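Local structure of restriction endonuclease (Mycobacterium sp., 4F0Q) at residues P77-R82 against L232-T237; E148-A153 against I246-Q251; D220-D225 against L238-E243; L136-L141 against A182-L187. The protein cleaves DNA as a tetrameric restriction endonuclease that depends on cytosine methylation, with a magnesium ion bound in its nuclease region. All blocks are in the same frame, centred on the assembly; numbering follows the deposited sequence.

From the N terminus, the turn at 77-82 comes first and meets 232-237 in contact 1, which closes a loop of about 150 residues. Contact 4 is nested inside that loop and sets helix 130-142 across strand 175-193. Segment 148-153 starts contact 2, which closes on helix 243-251 and so crosses both contact 4 and contact 1. Contact 3 closes the short connection between helix 222-227 and helix 243-251. It is nested inside contact 2 and crosses contact 1. The salt bridge R79-E148 joins contact 1 to contact 2, and R140-E149 joins contact 4 to contact 2. Contact 4 ties helix 130-142 to the large mixed sheet. Contacts 1 to 3 join the helices and loops beside it.

Contact 1. Residues P77-R82 against L232-T237; sequences PDRSRR and LAAGET
R81 reaches from the short strand 80-81 to the loop 232-237 and holds the carbonyl of L232. Its CG takes the crowded position between backbone N and C (chi1 69°). From there the chain runs extended to NE. R81 NH1 bonds L232 O at 2.9 Å, in the plane of the carbonyl, and NH2 adds a weak bond to the same oxygen. The T237 methyl CG2 sits over one face of this guanidinium, 3.8 Å from R81 NH2. The A234 methyl packs against R81 and D78: its CB is 4.0 Å from R81 CD and 3.6 Å from D78 OD2. The backbone of A234 is fixed too, since A234 N donates to D78 OD2 at 3.1 Å, meeting it from above the carboxylate plane. That oxygen also forms a salt bridge with R79 NH1, which in turn pairs with E148. Water 1 accepts from R79 NH1 and, weakly, from G235 N. R81 also bonds R227 O through NE. The loop is thus held mainly through backbone groups, L232 O and A234 N. R81 probably offsets the partial negative charge at the C-terminal end of helix 222-227, and R79, shared with E148, probably helps to balance the D78 carboxylate.

Contact 2. Residues E148-A153 against I246-Q251; sequences EERLLA and IRWVRQ
Segment 148-153, which begins on helix 147-150, runs close to helix 243-251, with R150 CA 5.3 Å from V249 CA. R150 is buried and makes the largest single contribution. Its CG stands anti to the carbonyl carbon (chi1 -66°), and the chain bends at chi3. This bend turns the guanidinium toward the C-terminal carbonyls of helix 243-251. R150 NE bonds V249 O at 2.8 Å, with a fairly straight N-H...O angle of 157°. NH2 reaches the same oxygen at 3.2 Å, so one carbonyl is gripped side-on by two nitrogens. Both donors stand above the carbonyl plane. R150 NH2 also makes a weak bond to R250 O.

The aliphatic part of R150 lies over the W248 indole. R150 CD is 4.1 Å from the centroid of the six-membered ring, a CH-pi contact over its face. The guanidinium itself is turned steeply, 73° from the ring plane. A153 CB meets the edge of the same ring, 3.6 Å from W248 CH2. L151 CD2 packs on V249 CG1 at 3.7 Å, the two side chains crossing at about a right angle.

R150 has further partners: NH1 bonds G144 O, and NH2 bonds N425 O of the second subunit. A153 also rests on L141 and H142 of helix 130-142. W248 packs against I183 of strand 175-193, so the contact lies between that helix, the sheet and the subunit interface.

Contact 3. Residues D220-D225 against L238-E243; sequences DFRWID and LRHAPE
R222 lays its guanidinium flat on the imidazole of H240. The two centres are 3.8 Å apart, and the planes are tilted by 27°. H240 CE1 lies over the middle of the guanidinium, 3.3 Å from R222 CZ. The R222 chain bends at chi3, which folds its end back over the ring, while CB rests 3.6 Å from H240 CD2. D220 helps fix the group: R222 NE makes a salt bridge to D220 OD2 at 3.3 Å. The strongest polar partner of R222 is elsewhere, A17 O, bonded by NH1. The nearby D220 carboxylate may partly offset the arginine charge beside the histidine.

W223 is the second large element. Its CG is anti to the backbone N (chi1 -179°), and one face of the indole receives two residues side by side. A241 CB stands 3.4 Å from the centroid of the five-membered ring, and P242 CD stands 3.7 Å from that of the six-membered ring. Both are CH-pi contacts. The W245 ring meets W223 edge-to-face. Water 2 links the backbones, accepting from D220 N and donating to H240 O.

The loop between helix 222-227 and helix 243-251 folds back on the first helix. A capping bond, R222 N to D220 OD1, lies at the turn that leads into that helix, and P242 is the N-cap proline of the second.

Contact 4. Residues L136-L141 against A182-L187; sequences LEAARL and AIIERL
Helix 136-141 crosses strand 182-187 almost perpendicularly, at -87°, with the axes 8.6 Å apart. This is a helix packed on a face of the large mixed sheet, in the PUA-like N-terminal region. The strand carries a classic beta bulge, with E185 and R186 both facing D207. The bulge shifts the alternation of side chains. As a result I184 and L187, three residues apart, both point to the helix.

I184 reaches the helix with the tip of its side chain. Its CD1 touches A138 CB at 4.0 Å and lies 3.9 Å from A139 N, close against the backbone. The small A138 and A139 side chains are consistent with this close approach. L187 has CG anti to the backbone N (chi1 -168°) and spreads its two methyls. L187 CD1 meets A139 CB at 3.7 Å. L187 CD2 meets L136 CD2, also at 3.7 Å, where the two leucines cross at about a right angle.

L206 of the next strand packs on both I184 and L187. H189 of the second subunit touches L136 and L187. Beside these apolar contacts, water 3 bridges the backbones, donating to A139 O at 3.3 Å and to I184 O at 3.2 Å.

Contact 1. Residues P77-R82 against L232-T237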
# COMPACT_ATOMS: atom_id res chain seq x y z
N PRO A 77 4.04 37.16 -32.93
CA PRO A 77 5.14 37.29 -33.89
C PRO A 77 5.65 35.92 -34.31
O PRO A 77 5.87 35.67 -35.50
CB PRO A 77 6.23 38.02 -33.10
CG PRO A 77 5.51 38.67 -31.96
CD PRO A 77 4.39 37.75 -31.62
N ASP A 78 5.82 35.04 -33.33
CA ASP A 78 6.31 33.69 -33.58
C ASP A 78 5.23 32.81 -34.19
O ASP A 78 5.44 32.17 -35.22
CB ASP A 78 6.85 33.07 -32.29
CG ASP A 78 5.87 33.18 -31.13
OD1 ASP A 78 4.99 34.06 -31.18
OD2 ASP A 78 5.99 32.38 -30.18
N ARG A 79 4.07 32.78 -33.55
CA ARG A 79 2.94 31.97 -34.00
C ARG A 79 1.66 32.37 -33.28
O ARG A 79 1.69 33.15 -32.33
CB ARG A 79 3.23 30.49 -33.78
CG ARG A 79 3.61 30.12 -32.35
CD ARG A 79 4.96 29.43 -32.32
NE ARG A 79 5.10 28.54 -31.17
CZ ARG A 79 5.79 28.84 -30.07
NH1 ARG A 79 6.42 30.00 -29.97
NH2 ARG A 79 5.86 27.97 -29.07
N SER A 80 0.54 31.84 -33.75
CA SER A 80 -0.75 32.11 -33.14
C SER A 80 -0.90 31.27 -31.87
O SER A 80 -0.33 30.19 -31.76
CB SER A 80 -1.88 31.79 -34.12
OG SER A 80 -3.14 32.18 -33.59
N ARG A 81 -1.67 31.78 -30.91
CA ARG A 81 -1.81 31.10 -29.63
C ARG A 81 -3.12 31.45 -28.91
O ARG A 81 -3.63 32.56 -29.02
CB ARG A 81 -0.63 31.42 -28.71
CG ARG A 81 -0.60 32.87 -28.24
CD ARG A 81 0.51 33.11 -27.23
NE ARG A 81 0.50 34.48 -26.73
CZ ARG A 81 1.12 35.49 -27.32
NH1 ARG A 81 1.81 35.29 -28.44
NH2 ARG A 81 1.06 36.71 -26.79
N ARG A 82 -3.64 30.48 -28.16
CA ARG A 82 -4.80 30.72 -27.30
C ARG A 82 -4.31 31.23 -25.95
O ARG A 82 -3.54 30.56 -25.26
CB ARG A 82 -5.60 29.43 -27.12
CG ARG A 82 -6.98 29.63 -26.53
CD ARG A 82 -7.96 30.15 -27.57
NE ARG A 82 -8.10 29.22 -28.69
CZ ARG A 82 -8.99 29.36 -29.67
NH1 ARG A 82 -9.83 30.39 -29.66
NH2 ARG A 82 -9.05 28.47 -30.65
N LEU A 232 4.00 40.29 -28.15
CA LEU A 232 4.90 39.38 -27.45
C LEU A 232 4.79 37.96 -27.99
O LEU A 232 3.69 37.45 -28.21
CB LEU A 232 4.60 39.38 -25.95
CG LEU A 232 4.66 40.73 -25.23
CD1 LEU A 232 4.29 40.56 -23.77
CD2 LEU A 232 6.03 41.35 -25.38
N ALA A 233 5.94 37.32 -28.19
CA ALA A 233 5.98 35.91 -28.57
C ALA A 233 5.54 35.08 -27.37
O ALA A 233 5.55 35.57 -26.24
CB ALA A 233 7.37 35.52 -29.02
N ALA A 234 5.17 33.83 -27.61
CA ALA A 234 4.70 32.94 -26.55
C ALA A 234 5.75 32.73 -25.47
O ALA A 234 5.42 32.58 -24.29
CB ALA A 234 4.25 31.61 -27.13
N GLY A 235 7.02 32.73 -25.87
CA GLY A 235 8.12 32.55 -24.94
C GLY A 235 8.45 33.82 -24.17
O GLY A 235 9.27 33.80 -23.26
N GLU A 236 7.80 34.92 -24.55
CA GLU A 236 8.01 36.20 -23.88
C GLU A 236 6.86 36.51 -22.93
O GLU A 236 6.73 37.64 -22.45
CB GLU A 236 8.15 37.32 -24.91
CG GLU A 236 9.27 37.12 -25.91
CD GLU A 236 9.30 38.21 -26.97
OE1 GLU A 236 10.23 38.20 -27.81
OE2 GLU A 236 8.40 39.07 -26.97
N THR A 237 6.03 35.51 -22.66
CA THR A 237 4.83 35.70 -21.85
C THR A 237 4.94 35.04 -20.48
O THR A 237 3.94 34.87 -19.79
CB THR A 237 3.58 35.15 -22.56
OG1 THR A 237 3.73 33.73 -22.75
CG2 THR A 237 3.39 35.82 -23.90
O HOH W 1 7.71 31.20 -28.29

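Contact 2. Residues E148-A153 against I246-Q251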
# COMPACT_ATOMS: atom_id res chain seq x y z
N GLU A 148 8.44 23.98 -26.58
CA GLU A 148 7.91 24.94 -27.54
C GLU A 148 6.39 24.81 -27.68
O GLU A 148 5.69 25.80 -27.86
CB GLU A 148 8.58 24.76 -28.90
CG GLU A 148 8.45 25.95 -29.82
CD GLU A 148 9.26 27.14 -29.34
OE1 GLU A 148 10.34 26.93 -28.75
OE2 GLU A 148 8.81 28.29 -29.53
N GLU A 149 5.90 23.58 -27.60
CA GLU A 149 4.46 23.33 -27.69
C GLU A 149 3.76 23.72 -26.39
O GLU A 149 2.65 24.25 -26.42
CB GLU A 149 4.18 21.86 -28.02
CG GLU A 149 4.61 21.45 -29.41
CD GLU A 149 4.22 20.02 -29.74
OE1 GLU A 149 3.69 19.32 -28.85
OE2 GLU A 149 4.45 19.59 -30.89
N ARG A 150 4.42 23.47 -25.27
CA ARG A 150 3.85 23.78 -23.96
C ARG A 150 3.80 25.28 -23.69
O ARG A 150 3.03 25.74 -22.86
CB ARG A 150 4.62 23.06 -22.85
CG ARG A 150 4.50 21.54 -22.91
CD ARG A 150 5.14 20.87 -21.71
NE ARG A 150 6.60 21.00 -21.72
CZ ARG A 150 7.42 20.14 -22.32
NH1 ARG A 150 6.93 19.10 -22.98
NH2 ARG A 150 8.73 20.33 -22.27
N LEU A 151 4.63 26.03 -24.41
CA LEU A 151 4.62 27.49 -24.32
C LEU A 151 3.30 28.05 -24.84
O LEU A 151 2.87 29.12 -24.41
CB LEU A 151 5.78 28.08 -25.13
CG LEU A 151 7.17 28.07 -24.48
CD1 LEU A 151 8.24 28.38 -25.51
CD2 LEU A 151 7.22 29.08 -23.35
N LEU A 152 2.67 27.32 -25.75
CA LEU A 152 1.43 27.76 -26.38
C LEU A 152 0.19 27.36 -25.58
O LEU A 152 -0.89 27.91 -25.79
CB LEU A 152 1.33 27.18 -27.79
CG LEU A 152 2.45 27.54 -28.76
CD1 LEU A 152 2.30 26.76 -30.06
CD2 LEU A 152 2.46 29.03 -29.02
N ALA A 153 0.36 26.40 -24.67
CA ALA A 153 -0.75 25.87 -23.89
C ALA A 153 -1.46 26.93 -23.06
O ALA A 153 -0.84 27.58 -22.22
CB ALA A 153 -0.27 24.73 -23.00
N ILE A 246 6.25 27.73 -15.17
CA ILE A 246 7.50 27.79 -15.92
C ILE A 246 8.20 26.44 -15.87
O ILE A 246 8.70 25.94 -16.89
CB ILE A 246 8.43 28.88 -15.35
CG1 ILE A 246 7.75 30.25 -15.44
CG2 ILE A 246 9.76 28.90 -16.09
CD1 ILE A 246 8.56 31.38 -14.84
N ARG A 247 8.22 25.84 -14.68
CA ARG A 247 8.81 24.52 -14.50
C ARG A 247 8.08 23.47 -15.33
O ARG A 247 8.70 22.58 -15.89
CB ARG A 247 8.80 24.11 -13.02
CG ARG A 247 9.41 22.73 -12.79
CD ARG A 247 9.11 22.19 -11.41
NE ARG A 247 9.41 20.76 -11.33
CZ ARG A 247 9.23 20.01 -10.25
NH1 ARG A 247 8.75 20.54 -9.14
NH2 ARG A 247 9.54 18.72 -10.28
N TRP A 248 6.75 23.58 -15.39
CA TRP A 248 5.97 22.66 -16.22
C TRP A 248 6.28 22.85 -17.70
O TRP A 248 6.42 21.88 -18.44
CB TRP A 248 4.47 22.83 -15.99
CG TRP A 248 3.67 22.07 -17.00
CD1 TRP A 248 3.39 20.73 -16.98
CD2 TRP A 248 3.06 22.59 -18.18
NE1 TRP A 248 2.64 20.39 -18.08
CE2 TRP A 248 2.42 21.52 -18.83
CE3 TRP A 248 2.98 23.87 -18.75
CZ2 TRP A 248 1.72 21.68 -20.02
CZ3 TRP A 248 2.28 24.02 -19.93
CH2 TRP A 248 1.66 22.94 -20.56
N VAL A 249 6.38 24.11 -18.12
CA VAL A 249 6.72 24.42 -19.50
C VAL A 249 8.07 23.80 -19.86
O VAL A 249 8.22 23.21 -20.94
CB VAL A 249 6.76 25.95 -19.75
CG1 VAL A 249 7.51 26.28 -21.02
CG2 VAL A 249 5.35 26.51 -19.80
N ARG A 250 9.03 23.90 -18.95
CA ARG A 250 10.35 23.32 -19.18
C ARG A 250 10.35 21.79 -19.21
O ARG A 250 10.85 21.18 -20.16
CB ARG A 250 11.35 23.81 -18.12
CG ARG A 250 12.78 23.35 -18.37
CD ARG A 250 13.73 23.80 -17.27
NE ARG A 250 13.49 23.09 -16.01
CZ ARG A 250 12.90 23.63 -14.94
NH1 ARG A 250 12.48 24.89 -14.98
NH2 ARG A 250 12.73 22.92 -13.84
N GLN A 251 9.77 21.18 -18.18
CA GLN A 251 9.87 19.73 -17.99
C GLN A 251 8.73 18.93 -18.62
O GLN A 251 8.96 17.87 -19.21
CB GLN A 251 9.97 19.41 -16.50
CG GLN A 251 11.17 20.03 -15.81
CD GLN A 251 11.23 19.71 -14.33
OE1 GLN A 251 12.15 20.12 -13.63
NE2 GLN A 251 10.24 18.96 -13.85

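Contact 3. Residues D220-D225 against L238-E243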
# COMPACT_ATOMS: atom_id res chain seq x y z
N ASP A 220 -0.51 36.62 -10.94
CA ASP A 220 -0.50 37.99 -11.43
C ASP A 220 -1.18 37.99 -12.79
O ASP A 220 -0.81 37.22 -13.67
CB ASP A 220 0.94 38.49 -11.56
CG ASP A 220 1.03 40.00 -11.73
OD1 ASP A 220 0.05 40.62 -12.21
OD2 ASP A 220 2.07 40.58 -11.36
N PHE A 221 -2.19 38.84 -12.95
CA PHE A 221 -2.96 38.86 -14.19
C PHE A 221 -2.20 39.49 -15.36
O PHE A 221 -2.69 39.49 -16.49
CB PHE A 221 -4.30 39.56 -13.99
CG PHE A 221 -5.47 38.62 -14.06
CD1 PHE A 221 -5.94 38.16 -15.28
CD2 PHE A 221 -6.10 38.19 -12.91
CE1 PHE A 221 -7.01 37.29 -15.35
CE2 PHE A 221 -7.18 37.33 -12.97
CZ PHE A 221 -7.63 36.87 -14.19
N ARG A 222 -1.01 40.01 -15.09
CA ARG A 222 -0.14 40.52 -16.15
C ARG A 222 0.39 39.37 -16.99
O ARG A 222 0.84 39.57 -18.12
CB ARG A 222 1.01 41.34 -15.57
CG ARG A 222 0.56 42.64 -14.91
CD ARG A 222 1.74 43.52 -14.56
NE ARG A 222 2.62 42.91 -13.57
CZ ARG A 222 3.72 43.48 -13.09
NH1 ARG A 222 4.08 44.69 -13.51
NH2 ARG A 222 4.47 42.84 -12.20
N TRP A 223 0.33 38.16 -16.43
CA TRP A 223 0.64 36.94 -17.16
C TRP A 223 -0.30 36.82 -18.36
O TRP A 223 0.13 36.59 -19.49
CB TRP A 223 0.45 35.74 -16.23
CG TRP A 223 0.76 34.40 -16.83
CD1 TRP A 223 1.50 34.15 -17.95
CD2 TRP A 223 0.34 33.12 -16.33
NE1 TRP A 223 1.56 32.79 -18.18
CE2 TRP A 223 0.86 32.14 -17.20
CE3 TRP A 223 -0.43 32.71 -15.24
CZ2 TRP A 223 0.63 30.78 -17.01
CZ3 TRP A 223 -0.65 31.36 -15.05
CH2 TRP A 223 -0.12 30.41 -15.93
N ILE A 224 -1.59 36.99 -18.08
CA ILE A 224 -2.61 36.93 -19.12
C ILE A 224 -2.48 38.11 -20.08
O ILE A 224 -2.69 37.96 -21.28
CB ILE A 224 -4.03 36.89 -18.50
CG1 ILE A 224 -4.17 35.67 -17.59
CG2 ILE A 224 -5.09 36.85 -19.59
CD1 ILE A 224 -3.84 34.36 -18.28
N ASP A 225 -2.14 39.27 -19.54
CA ASP A 225 -1.89 40.46 -20.36
C ASP A 225 -0.82 40.17 -21.40
O ASP A 225 -0.97 40.51 -22.57
CB ASP A 225 -1.45 41.64 -19.50
CG ASP A 225 -2.52 42.09 -18.52
OD1 ASP A 225 -3.67 41.61 -18.63
OD2 ASP A 225 -2.22 42.94 -17.65
N LEU A 238 6.16 34.69 -20.08
CA LEU A 238 6.37 33.99 -18.82
C LEU A 238 7.01 34.86 -17.75
O LEU A 238 7.44 34.36 -16.71
CB LEU A 238 7.23 32.74 -19.04
CG LEU A 238 6.65 31.61 -19.89
CD1 LEU A 238 7.67 30.50 -20.04
CD2 LEU A 238 5.36 31.09 -19.28
N ARG A 239 7.07 36.17 -17.99
CA ARG A 239 7.74 37.07 -17.05
C ARG A 239 6.93 37.33 -15.78
O ARG A 239 7.49 37.67 -14.74
CB ARG A 239 8.12 38.39 -17.73
CG ARG A 239 6.97 39.11 -18.41
CD ARG A 239 7.47 40.33 -19.16
NE ARG A 239 6.40 41.04 -19.85
CZ ARG A 239 6.59 42.10 -20.64
NH1 ARG A 239 7.81 42.57 -20.83
NH2 ARG A 239 5.56 42.68 -21.23
N HIS A 240 5.61 37.17 -15.87
CA HIS A 240 4.74 37.36 -14.72
C HIS A 240 3.98 36.08 -14.39
O HIS A 240 2.97 36.11 -13.68
CB HIS A 240 3.76 38.52 -14.96
CG HIS A 240 4.43 39.82 -15.28
ND1 HIS A 240 5.25 40.47 -14.39
CD2 HIS A 240 4.41 40.58 -16.40
CE1 HIS A 240 5.70 41.58 -14.94
NE2 HIS A 240 5.20 41.68 -16.16
N ALA A 241 4.48 34.96 -14.90
CA ALA A 241 3.86 33.66 -14.68
C ALA A 241 4.43 33.01 -13.42
O ALA A 241 5.55 33.31 -13.02
CB ALA A 241 4.08 32.77 -15.89
N PRO A 242 3.64 32.13 -12.78
CA PRO A 242 4.12 31.38 -11.61
C PRO A 242 5.34 30.52 -11.95
O PRO A 242 5.45 30.06 -13.09
CB PRO A 242 2.93 30.49 -11.26
CG PRO A 242 1.75 31.21 -11.79
CD PRO A 242 2.22 31.86 -13.05
N GLU A 243 6.22 30.32 -10.98
CA GLU A 243 7.41 29.50 -11.18
C GLU A 243 7.04 28.05 -11.52
O GLU A 243 7.75 27.39 -12.27
CB GLU A 243 8.30 29.53 -9.94
CG GLU A 243 8.90 30.90 -9.63
CD GLU A 243 10.09 31.24 -10.50
OE1 GLU A 243 10.41 30.46 -11.43
OE2 GLU A 243 10.73 32.29 -10.25
O HOH W 2 1.62 34.82 -11.73

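Contact 4. Residues L136-L141 against A182-L187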
# COMPACT_ATOMS: atom_id res chain seq x y z
N LEU A 136 -10.20 19.93 -25.83
CA LEU A 136 -9.36 19.00 -26.58
C LEU A 136 -8.18 19.74 -27.21
O LEU A 136 -7.03 19.28 -27.13
CB LEU A 136 -10.17 18.28 -27.66
CG LEU A 136 -11.14 17.20 -27.18
CD1 LEU A 136 -12.07 16.76 -28.30
CD2 LEU A 136 -10.37 16.01 -26.63
N GLU A 137 -8.47 20.88 -27.83
CA GLU A 137 -7.44 21.72 -28.43
C GLU A 137 -6.42 22.17 -27.39
O GLU A 137 -5.24 22.33 -27.70
CB GLU A 137 -8.06 22.93 -29.12
CG GLU A 137 -8.78 22.60 -30.43
CD GLU A 137 -9.48 23.80 -31.03
OE1 GLU A 137 -9.72 24.78 -30.30
OE2 GLU A 137 -9.80 23.75 -32.24
N ALA A 138 -6.88 22.37 -26.16
CA ALA A 138 -5.98 22.69 -25.06
C ALA A 138 -5.22 21.45 -24.60
O ALA A 138 -4.03 21.53 -24.28
CB ALA A 138 -6.76 23.29 -23.90
N ALA A 139 -5.90 20.31 -24.58
CA ALA A 139 -5.31 19.05 -24.14
C ALA A 139 -4.14 18.66 -25.03
O ALA A 139 -3.17 18.06 -24.56
CB ALA A 139 -6.36 17.95 -24.13
N ARG A 140 -4.23 19.01 -26.31
CA ARG A 140 -3.14 18.79 -27.24
C ARG A 140 -1.85 19.48 -26.79
O ARG A 140 -0.75 18.97 -26.99
CB ARG A 140 -3.54 19.26 -28.64
CG ARG A 140 -2.40 19.32 -29.65
CD ARG A 140 -1.79 17.95 -29.90
NE ARG A 140 -0.68 18.04 -30.84
CZ ARG A 140 0.59 18.25 -30.49
NH1 ARG A 140 0.91 18.39 -29.22
NH2 ARG A 140 1.53 18.32 -31.42
N LEU A 141 -1.99 20.65 -26.17
CA LEU A 141 -0.84 21.46 -25.78
C LEU A 141 -0.41 21.26 -24.33
O LEU A 141 0.75 21.50 -23.98
CB LEU A 141 -1.11 22.94 -26.06
CG LEU A 141 -1.25 23.31 -27.54
CD1 LEU A 141 -1.58 24.79 -27.69
CD2 LEU A 141 0.02 22.96 -28.30
N ALA A 182 -4.93 25.97 -13.78
CA ALA A 182 -4.86 24.51 -13.81
C ALA A 182 -4.23 23.96 -15.09
O ALA A 182 -4.32 24.56 -16.16
CB ALA A 182 -6.24 23.91 -13.59
N ILE A 183 -3.59 22.80 -14.95
CA ILE A 183 -3.08 22.05 -16.09
C ILE A 183 -3.96 20.84 -16.31
O ILE A 183 -4.35 20.16 -15.35
CB ILE A 183 -1.64 21.55 -15.83
CG1 ILE A 183 -0.74 22.71 -15.40
CG2 ILE A 183 -1.08 20.87 -17.07
CD1 ILE A 183 0.69 22.29 -15.12
N ILE A 184 -4.30 20.55 -17.56
CA ILE A 184 -5.04 19.34 -17.88
C ILE A 184 -4.14 18.13 -17.66
O ILE A 184 -3.33 17.79 -18.52
CB ILE A 184 -5.57 19.35 -19.33
CG1 ILE A 184 -6.50 20.55 -19.54
CG2 ILE A 184 -6.31 18.05 -19.63
CD1 ILE A 184 -7.12 20.60 -20.92
N GLU A 185 -4.28 17.50 -16.51
CA GLU A 185 -3.47 16.33 -16.18
C GLU A 185 -3.99 15.09 -16.89
O GLU A 185 -3.21 14.26 -17.35
CB GLU A 185 -3.45 16.09 -14.67
CG GLU A 185 -2.55 14.94 -14.25
CD GLU A 185 -2.57 14.70 -12.76
OE1 GLU A 185 -3.54 15.12 -12.09
OE2 GLU A 185 -1.60 14.09 -12.24
N ARG A 186 -5.31 14.98 -16.99
CA ARG A 186 -5.90 13.85 -17.71
C ARG A 186 -7.21 14.24 -18.40
O ARG A 186 -7.94 15.10 -17.92
CB ARG A 186 -6.11 12.66 -16.77
CG ARG A 186 -6.39 11.35 -17.49
CD ARG A 186 -6.28 10.16 -16.54
NE ARG A 186 -7.28 10.20 -15.48
CZ ARG A 186 -7.48 9.21 -14.61
NH1 ARG A 186 -6.76 8.10 -14.68
NH2 ARG A 186 -8.42 9.33 -13.68
N LEU A 187 -7.48 13.62 -19.54
CA LEU A 187 -8.74 13.84 -20.25
C LEU A 187 -9.24 12.50 -20.78
O LEU A 187 -8.60 11.88 -21.63
CB LEU A 187 -8.54 14.83 -21.41
CG LEU A 187 -9.80 15.39 -22.09
CD1 LEU A 187 -9.53 16.79 -22.61
CD2 LEU A 187 -10.28 14.49 -23.22
O HOH W 3 -3.69 16.77 -21.58